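Local coordinates for protein carbohydrate kinase, pfkB family (Enterococcus faecalis, PDB 3KTN) that probably phosphorylates a sugar acid, being a putative 2-keto-3-deoxygluconate kinase of the ribokinase-like PfkB family that binds magnesium, at residues Y251-L256 with Y262-K267; I286-S291 with V300-V305. All coordinates share one frame; numbering follows the deposited sequence.

Interaction 1 of 2, residues Y251-L256 with Y262-K267; sequences YLSGYL and YQQSEK
From CG outward, the side chain of Gln-264 lies against Ser-253, Gly-254 and Tyr-255. From CB the chain sets off with CG anti to the backbone N (chi1 177°), and CG comes to 3.9 Å from Ser-253 OG. A bend at chi2 (87°) then lays the amide along the neighbouring strand: CD lies 3.6 Å from Gly-254 O, OE1 rests against Tyr-255 CB, and NE2 gives a weak, bent hydrogen bond to Ser-253 OG (2.7 Å). OE1 also accepts a hydrogen bond from Tyr-262 OH, on a lone pair in the carbonyl plane, and the amide is fixed mainly through its oxygen, with a weaker hold at the nitrogen. Beneath it runs an antiparallel hairpin ladder, in which Leu-256 and Gln-263 form a hydrogen-bonded pair and Ser-265 N binds Gly-254 O. Where the regular pairing ends, Ser-265 OG takes the place of a backbone acceptor for Gly-254 N (3.1 Å). Farther along, Lys-267 lays CE and NZ over one face of the Tyr-251 ring, NZ standing 4.1 Å from the ring centroid in a cation-pi contact. Strand 262-269 is outermost in the large sheet within this chain; strand 250-257 lies between it and strand 237-245, while Leu-252, Leu-256 and Gln-263 meet helix 296-310.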
ATOM      1  N   TYR A 251     -33.586   0.037   3.931  1.00 40.83           N
ATOM      2  CA  TYR A 251     -33.848   0.884   5.086  1.00 37.92           C
ATOM      3  C   TYR A 251     -33.527   0.207   6.401  1.00 35.56           C
ATOM      4  O   TYR A 251     -33.532  -1.014   6.509  1.00 33.92           O
ATOM      5  CB  TYR A 251     -35.319   1.294   5.109  1.00 37.63           C
ATOM      6  CG  TYR A 251     -35.765   2.058   3.892  1.00 40.42           C
ATOM      7  CD1 TYR A 251     -35.758   3.451   3.882  1.00 41.29           C
ATOM      8  CD2 TYR A 251     -36.200   1.387   2.749  1.00 40.67           C
ATOM      9  CE1 TYR A 251     -36.177   4.162   2.760  1.00 44.37           C
ATOM     10  CE2 TYR A 251     -36.620   2.085   1.620  1.00 43.15           C
ATOM     11  CZ  TYR A 251     -36.606   3.471   1.633  1.00 44.75           C
ATOM     12  OH  TYR A 251     -37.024   4.172   0.527  1.00 48.30           O
ATOM     13  N   LEU A 252     -33.258   1.025   7.407  1.00 33.96           N
ATOM     14  CA  LEU A 252     -32.983   0.519   8.731  1.00 33.24           C
ATOM     15  C   LEU A 252     -33.962   1.210   9.664  1.00 33.91           C
ATOM     16  O   LEU A 252     -34.204   2.410   9.547  1.00 34.40           O
ATOM     17  CB  LEU A 252     -31.553   0.841   9.163  1.00 29.43           C
ATOM     18  CG  LEU A 252     -31.177   0.168  10.487  1.00 32.17           C
ATOM     19  CD1 LEU A 252     -31.089  -1.344  10.258  1.00 28.17           C
ATOM     20  CD2 LEU A 252     -29.850   0.715  11.020  1.00 28.21           C
ATOM     21  N   SER A 253     -34.528   0.448  10.589  1.00 35.72           N
ATOM     22  CA  SER A 253     -35.473   1.007  11.539  1.00 38.81           C
ATOM     23  C   SER A 253     -35.210   0.415  12.912  1.00 37.86           C
ATOM     24  O   SER A 253     -35.038  -0.795  13.052  1.00 40.89           O
ATOM     25  CB  SER A 253     -36.906   0.697  11.101  1.00 39.58           C
ATOM     26  OG  SER A 253     -37.826   1.434  11.882  1.00 43.98           O
ATOM     27  N   GLY A 254     -35.166   1.266  13.924  1.00 38.37           N
ATOM     28  CA  GLY A 254     -34.920   0.769  15.262  1.00 39.53           C
ATOM     29  C   GLY A 254     -36.167   0.796  16.124  1.00 40.97           C
ATOM     30  O   GLY A 254     -37.050   1.634  15.930  1.00 39.73           O
ATOM     31  N   TYR A 255     -36.252  -0.136  17.068  1.00 41.59           N
ATOM     32  CA  TYR A 255     -37.391  -0.187  17.977  1.00 41.48           C
ATOM     33  C   TYR A 255     -36.895  -0.359  19.401  1.00 42.85           C
ATOM     34  O   TYR A 255     -35.853  -0.978  19.640  1.00 42.70           O
ATOM     35  CB  TYR A 255     -38.343  -1.327  17.604  1.00 38.92           C
ATOM     36  CG  TYR A 255     -37.673  -2.669  17.472  1.00 37.77           C
ATOM     37  CD1 TYR A 255     -37.241  -3.369  18.599  1.00 35.14           C
ATOM     38  CD2 TYR A 255     -37.430  -3.224  16.213  1.00 35.09           C
ATOM     39  CE1 TYR A 255     -36.582  -4.583  18.478  1.00 34.05           C
ATOM     40  CE2 TYR A 255     -36.772  -4.438  16.081  1.00 35.73           C
ATOM     41  CZ  TYR A 255     -36.351  -5.109  17.221  1.00 35.28           C
ATOM     42  OH  TYR A 255     -35.695  -6.307  17.100  1.00 37.23           O
ATOM     43  N   LEU A 256     -37.642   0.213  20.341  1.00 43.76           N
ATOM     44  CA  LEU A 256     -37.306   0.150  21.757  1.00 44.75           C
ATOM     45  C   LEU A 256     -38.582  -0.093  22.566  1.00 46.90           C
ATOM     46  O   LEU A 256     -39.506   0.725  22.543  1.00 46.10           O
ATOM     47  CB  LEU A 256     -36.646   1.463  22.186  1.00 41.60           C
ATOM     48  CG  LEU A 256     -36.342   1.716  23.663  1.00 41.88           C
ATOM     49  CD1 LEU A 256     -35.450   0.619  24.227  1.00 38.18           C
ATOM     50  CD2 LEU A 256     -35.674   3.075  23.793  1.00 40.24           C
ATOM     51  N   TYR A 262     -43.853   1.272  23.551  1.00 59.25           N
ATOM     52  CA  TYR A 262     -43.258   0.852  22.291  1.00 57.39           C
ATOM     53  C   TYR A 262     -42.902   2.065  21.447  1.00 57.10           C
ATOM     54  O   TYR A 262     -43.771   2.860  21.092  1.00 56.98           O
ATOM     55  CB  TYR A 262     -44.230  -0.049  21.524  1.00 56.59           C
ATOM     56  CG  TYR A 262     -43.915  -0.189  20.050  1.00 56.94           C
ATOM     57  CD1 TYR A 262     -42.624  -0.491  19.615  1.00 56.85           C
ATOM     58  CD2 TYR A 262     -44.912  -0.031  19.091  1.00 56.33           C
ATOM     59  CE1 TYR A 262     -42.337  -0.635  18.264  1.00 55.93           C
ATOM     60  CE2 TYR A 262     -44.637  -0.175  17.738  1.00 56.58           C
ATOM     61  CZ  TYR A 262     -43.348  -0.478  17.331  1.00 56.21           C
ATOM     62  OH  TYR A 262     -43.078  -0.635  15.995  1.00 54.68           O
ATOM     63  N   GLN A 263     -41.618   2.200  21.129  1.00 55.70           N
ATOM     64  CA  GLN A 263     -41.147   3.322  20.328  1.00 54.12           C
ATOM     65  C   GLN A 263     -40.377   2.824  19.112  1.00 52.32           C
ATOM     66  O   GLN A 263     -39.386   2.108  19.236  1.00 51.75           O
ATOM     67  CB  GLN A 263     -40.252   4.230  21.169  1.00 56.10           C
ATOM     68  CG  GLN A 263     -40.241   5.659  20.688  1.00 58.23           C
ATOM     69  CD  GLN A 263     -41.625   6.265  20.707  1.00 59.83           C
ATOM     70  OE1 GLN A 263     -42.288   6.290  21.745  1.00 62.00           O
ATOM     71  NE2 GLN A 263     -42.076   6.755  19.559  1.00 60.15           N
ATOM     72  N   GLN A 264     -40.850   3.209  17.934  1.00 50.42           N
ATOM     73  CA  GLN A 264     -40.234   2.806  16.680  1.00 49.55           C
ATOM     74  C   GLN A 264     -39.774   4.059  15.949  1.00 48.03           C
ATOM     75  O   GLN A 264     -40.472   5.070  15.947  1.00 47.56           O
ATOM     76  CB  GLN A 264     -41.259   2.056  15.826  1.00 51.41           C
ATOM     77  CG  GLN A 264     -40.774   1.628  14.452  1.00 53.43           C
ATOM     78  CD  GLN A 264     -40.086   0.280  14.467  1.00 56.35           C
ATOM     79  OE1 GLN A 264     -40.675  -0.725  14.860  1.00 55.84           O
ATOM     80  NE2 GLN A 264     -38.832   0.249  14.029  1.00 58.28           N
ATOM     81  N   SER A 265     -38.598   4.000  15.335  1.00 46.03           N
ATOM     82  CA  SER A 265     -38.088   5.150  14.598  1.00 44.69           C
ATOM     83  C   SER A 265     -38.615   5.055  13.173  1.00 44.32           C
ATOM     84  O   SER A 265     -39.098   4.003  12.756  1.00 42.00           O
ATOM     85  CB  SER A 265     -36.559   5.138  14.566  1.00 43.99           C
ATOM     86  OG  SER A 265     -36.087   4.228  13.589  1.00 42.50           O
ATOM     87  N   GLU A 266     -38.535   6.149  12.427  1.00 45.13           N
ATOM     88  CA  GLU A 266     -38.988   6.125  11.042  1.00 47.79           C
ATOM     89  C   GLU A 266     -37.900   5.431  10.225  1.00 46.07           C
ATOM     90  O   GLU A 266     -36.733   5.478  10.602  1.00 45.54           O
ATOM     91  CB  GLU A 266     -39.208   7.551  10.530  1.00 52.57           C
ATOM     92  CG  GLU A 266     -38.022   8.480  10.742  1.00 59.89           C
ATOM     93  CD  GLU A 266     -38.241   9.855  10.129  1.00 65.13           C
ATOM     94  OE1 GLU A 266     -39.252  10.508  10.479  1.00 67.29           O
ATOM     95  OE2 GLU A 266     -37.404  10.284   9.299  1.00 67.17           O
ATOM     96  N   LYS A 267     -38.285   4.776   9.131  1.00 44.70           N
ATOM     97  CA  LYS A 267     -37.321   4.089   8.273  1.00 45.64           C
ATOM     98  C   LYS A 267     -36.236   5.058   7.812  1.00 44.34           C
ATOM     99  O   LYS A 267     -36.532   6.161   7.359  1.00 45.12           O
ATOM    100  CB  LYS A 267     -37.992   3.515   7.022  1.00 46.79           C
ATOM    101  CG  LYS A 267     -38.985   2.400   7.256  1.00 51.20           C
ATOM    102  CD  LYS A 267     -39.385   1.755   5.928  1.00 55.19           C
ATOM    103  CE  LYS A 267     -39.878   2.790   4.906  1.00 57.66           C
ATOM    104  NZ  LYS A 267     -40.175   2.178   3.571  1.00 58.03           N
TER

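Interaction 2 of 2, residues I286-S291 with V300-V305; sequences ILYGYS and VTFATV
Two consecutive helices of the PfkB fold, 278-291 and 296-310, pack here in a roughly antiparallel pair, the axes of their short segments approaching to 8.6 Å and inclined at 148°. Ile-286 and Ala-303 bring the backbones nearest. With CG1 anti to the carbonyl carbon (chi1 -67°), the longer branch of Ile-286 swings to the other helix, and its CD1 presses on Ala-303 CB at 3.4 Å, tighter than usual for two carbons. Ala-303, with only a methyl to place between the helices, brings CB to 3.6 Å from Ile-286 N, where the backbones are nearest. CD1 of Ile-286 extends as far as Val-300 CA. The helices belong to the layer that covers one side of the large central sheet of this ribokinase-like kinase: Ile-286 leans on Phe-198 of strand 196-198, and Val-300 touches Gln-263 of strand 262-269. Farther from that sheet, Tyr-288 and Phe-302 both send their rings out with CG anti to the backbone N. The rings meet obliquely, planes at 33° and centroids 5.7 Å apart, with Tyr-288 CD2 3.9 Å from Phe-302 CE2. Trp-294, in the turn between the helices, stands edge-to-face with both rings, and Phe-47 joins the same aromatic cluster, while helix 322-330 supplies Val-322 against Tyr-288 and Val-325 against Phe-302.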
ATOM      1  N   ILE A 286     -28.413   3.003  22.080  1.00 36.99           N
ATOM      2  CA  ILE A 286     -29.486   2.749  23.038  1.00 36.82           C
ATOM      3  C   ILE A 286     -28.948   2.930  24.452  1.00 37.03           C
ATOM      4  O   ILE A 286     -29.543   3.636  25.262  1.00 37.01           O
ATOM      5  CB  ILE A 286     -30.045   1.308  22.904  1.00 36.40           C
ATOM      6  CG1 ILE A 286     -30.759   1.137  21.557  1.00 33.87           C
ATOM      7  CG2 ILE A 286     -30.986   1.003  24.061  1.00 35.81           C
ATOM      8  CD1 ILE A 286     -31.838   2.179  21.269  1.00 34.11           C
ATOM      9  N   LEU A 287     -27.817   2.292  24.745  1.00 37.39           N
ATOM     10  CA  LEU A 287     -27.213   2.410  26.066  1.00 37.97           C
ATOM     11  C   LEU A 287     -26.860   3.853  26.391  1.00 38.80           C
ATOM     12  O   LEU A 287     -27.017   4.290  27.530  1.00 40.40           O
ATOM     13  CB  LEU A 287     -25.961   1.532  26.171  1.00 35.99           C
ATOM     14  CG  LEU A 287     -26.254   0.032  26.148  1.00 38.05           C
ATOM     15  CD1 LEU A 287     -24.995  -0.773  26.427  1.00 37.08           C
ATOM     16  CD2 LEU A 287     -27.311  -0.271  27.197  1.00 39.20           C
ATOM     17  N   TYR A 288     -26.381   4.597  25.398  1.00 39.73           N
ATOM     18  CA  TYR A 288     -26.024   5.991  25.627  1.00 39.28           C
ATOM     19  C   TYR A 288     -27.263   6.790  26.000  1.00 40.31           C
ATOM     20  O   TYR A 288     -27.215   7.643  26.888  1.00 39.89           O
ATOM     21  CB  TYR A 288     -25.400   6.629  24.385  1.00 37.84           C
ATOM     22  CG  TYR A 288     -24.981   8.055  24.648  1.00 37.16           C
ATOM     23  CD1 TYR A 288     -23.943   8.339  25.537  1.00 37.17           C
ATOM     24  CD2 TYR A 288     -25.668   9.126  24.073  1.00 37.17           C
ATOM     25  CE1 TYR A 288     -23.602   9.657  25.850  1.00 35.82           C
ATOM     26  CE2 TYR A 288     -25.334  10.442  24.379  1.00 35.72           C
ATOM     27  CZ  TYR A 288     -24.303  10.700  25.269  1.00 37.93           C
ATOM     28  OH  TYR A 288     -23.973  12.003  25.583  1.00 40.59           O
ATOM     29  N   GLY A 289     -28.360   6.523  25.297  1.00 40.94           N
ATOM     30  CA  GLY A 289     -29.607   7.214  25.571  1.00 43.29           C
ATOM     31  C   GLY A 289     -30.035   6.909  26.994  1.00 44.54           C
ATOM     32  O   GLY A 289     -30.545   7.774  27.706  1.00 43.91           O
ATOM     33  N   TYR A 290     -29.809   5.669  27.410  1.00 45.03           N
ATOM     34  CA  TYR A 290     -30.158   5.235  28.753  1.00 47.41           C
ATOM     35  C   TYR A 290     -29.341   6.006  29.786  1.00 48.79           C
ATOM     36  O   TYR A 290     -29.886   6.534  30.755  1.00 48.63           O
ATOM     37  CB  TYR A 290     -29.886   3.741  28.914  1.00 48.15           C
ATOM     38  CG  TYR A 290     -30.424   3.174  30.202  1.00 50.82           C
ATOM     39  CD1 TYR A 290     -31.782   2.893  30.344  1.00 52.19           C
ATOM     40  CD2 TYR A 290     -29.589   2.953  31.294  1.00 51.83           C
ATOM     41  CE1 TYR A 290     -32.295   2.408  31.542  1.00 53.67           C
ATOM     42  CE2 TYR A 290     -30.091   2.468  32.499  1.00 53.18           C
ATOM     43  CZ  TYR A 290     -31.443   2.198  32.617  1.00 54.75           C
ATOM     44  OH  TYR A 290     -31.946   1.715  33.803  1.00 57.27           O
ATOM     45  N   SER A 291     -28.030   6.071  29.566  1.00 49.27           N
ATOM     46  CA  SER A 291     -27.125   6.762  30.477  1.00 49.32           C
ATOM     47  C   SER A 291     -27.478   8.236  30.614  1.00 49.64           C
ATOM     48  O   SER A 291     -27.131   8.873  31.609  1.00 51.09           O
ATOM     49  CB  SER A 291     -25.681   6.637  29.988  1.00 49.80           C
ATOM     50  OG  SER A 291     -25.494   7.353  28.777  1.00 52.12           O
ATOM     51  N   VAL A 300     -34.184   5.940  20.576  1.00 39.55           N
ATOM     52  CA  VAL A 300     -34.324   5.094  19.398  1.00 39.94           C
ATOM     53  C   VAL A 300     -33.953   5.850  18.119  1.00 39.27           C
ATOM     54  O   VAL A 300     -33.417   5.264  17.182  1.00 38.75           O
ATOM     55  CB  VAL A 300     -35.766   4.516  19.282  1.00 40.37           C
ATOM     56  CG1 VAL A 300     -36.738   5.593  18.830  1.00 42.40           C
ATOM     57  CG2 VAL A 300     -35.779   3.354  18.313  1.00 41.87           C
ATOM     58  N   THR A 301     -34.229   7.149  18.083  1.00 37.86           N
ATOM     59  CA  THR A 301     -33.888   7.959  16.917  1.00 39.96           C
ATOM     60  C   THR A 301     -32.366   8.100  16.822  1.00 39.21           C
ATOM     61  O   THR A 301     -31.771   7.912  15.762  1.00 38.54           O
ATOM     62  CB  THR A 301     -34.495   9.372  17.010  1.00 42.09           C
ATOM     63  OG1 THR A 301     -35.915   9.294  16.844  1.00 45.94           O
ATOM     64  CG2 THR A 301     -33.914  10.273  15.933  1.00 41.24           C
ATOM     65  N   PHE A 302     -31.749   8.434  17.949  1.00 36.44           N
ATOM     66  CA  PHE A 302     -30.312   8.607  18.026  1.00 34.91           C
ATOM     67  C   PHE A 302     -29.591   7.303  17.661  1.00 35.37           C
ATOM     68  O   PHE A 302     -28.655   7.305  16.861  1.00 33.04           O
ATOM     69  CB  PHE A 302     -29.936   9.025  19.443  1.00 34.66           C
ATOM     70  CG  PHE A 302     -28.469   9.243  19.647  1.00 33.36           C
ATOM     71  CD1 PHE A 302     -27.903  10.499  19.456  1.00 33.43           C
ATOM     72  CD2 PHE A 302     -27.651   8.195  20.046  1.00 32.87           C
ATOM     73  CE1 PHE A 302     -26.541  10.709  19.659  1.00 30.96           C
ATOM     74  CE2 PHE A 302     -26.286   8.394  20.251  1.00 33.70           C
ATOM     75  CZ  PHE A 302     -25.733   9.656  20.058  1.00 31.33           C
ATOM     76  N   ALA A 303     -30.042   6.196  18.246  1.00 34.49           N
ATOM     77  CA  ALA A 303     -29.443   4.887  18.012  1.00 33.80           C
ATOM     78  C   ALA A 303     -29.571   4.377  16.573  1.00 33.27           C
ATOM     79  O   ALA A 303     -28.646   3.753  16.051  1.00 32.68           O
ATOM     80  CB  ALA A 303     -30.039   3.872  18.980  1.00 31.23           C
ATOM     81  N   THR A 304     -30.712   4.634  15.940  1.00 30.69           N
ATOM     82  CA  THR A 304     -30.931   4.192  14.569  1.00 30.79           C
ATOM     83  C   THR A 304     -29.990   4.938  13.619  1.00 32.54           C
ATOM     84  O   THR A 304     -29.401   4.334  12.719  1.00 31.05           O
ATOM     85  CB  THR A 304     -32.405   4.409  14.134  1.00 32.25           C
ATOM     86  OG1 THR A 304     -33.278   3.792  15.090  1.00 32.45           O
ATOM     87  CG2 THR A 304     -32.665   3.777  12.770  1.00 29.04           C
ATOM     88  N   VAL A 305     -29.838   6.245  13.826  1.00 32.00           N
ATOM     89  CA  VAL A 305     -28.938   7.035  12.996  1.00 32.44           C
ATOM     90  C   VAL A 305     -27.506   6.521  13.198  1.00 32.97           C
ATOM     91  O   VAL A 305     -26.737   6.402  12.247  1.00 31.03           O
ATOM     92  CB  VAL A 305     -29.005   8.533  13.364  1.00 34.96           C
ATOM     93  CG1 VAL A 305     -27.911   9.311  12.633  1.00 32.86           C
ATOM     94  CG2 VAL A 305     -30.373   9.089  12.991  1.00 36.60           C
TER

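In the fold
Interactions 1 and 2 follow in series along the chain: the hairpin of strands 250-257 and 262-269 is completed first, and the helix pair 278-291 and 296-310 comes next. Their centres lie about 11 Å apart, on the same side of the chain's centre, and they meet directly. Val-300 CG2 packs on Gly-254 O at 3.2 Å, and Ser-265 OG and Thr-304 OG1, 3.2 Å apart, probably share a hydrogen bond. Helix 296-310 thus belongs to both settings, pairing with helix 278-291 and lying against the hairpin at one edge of the large sheet. Asp-274 and Ile-276, which belong to the magnesium site, lie in the connection from hairpin to helices, although both contacts are away from that site.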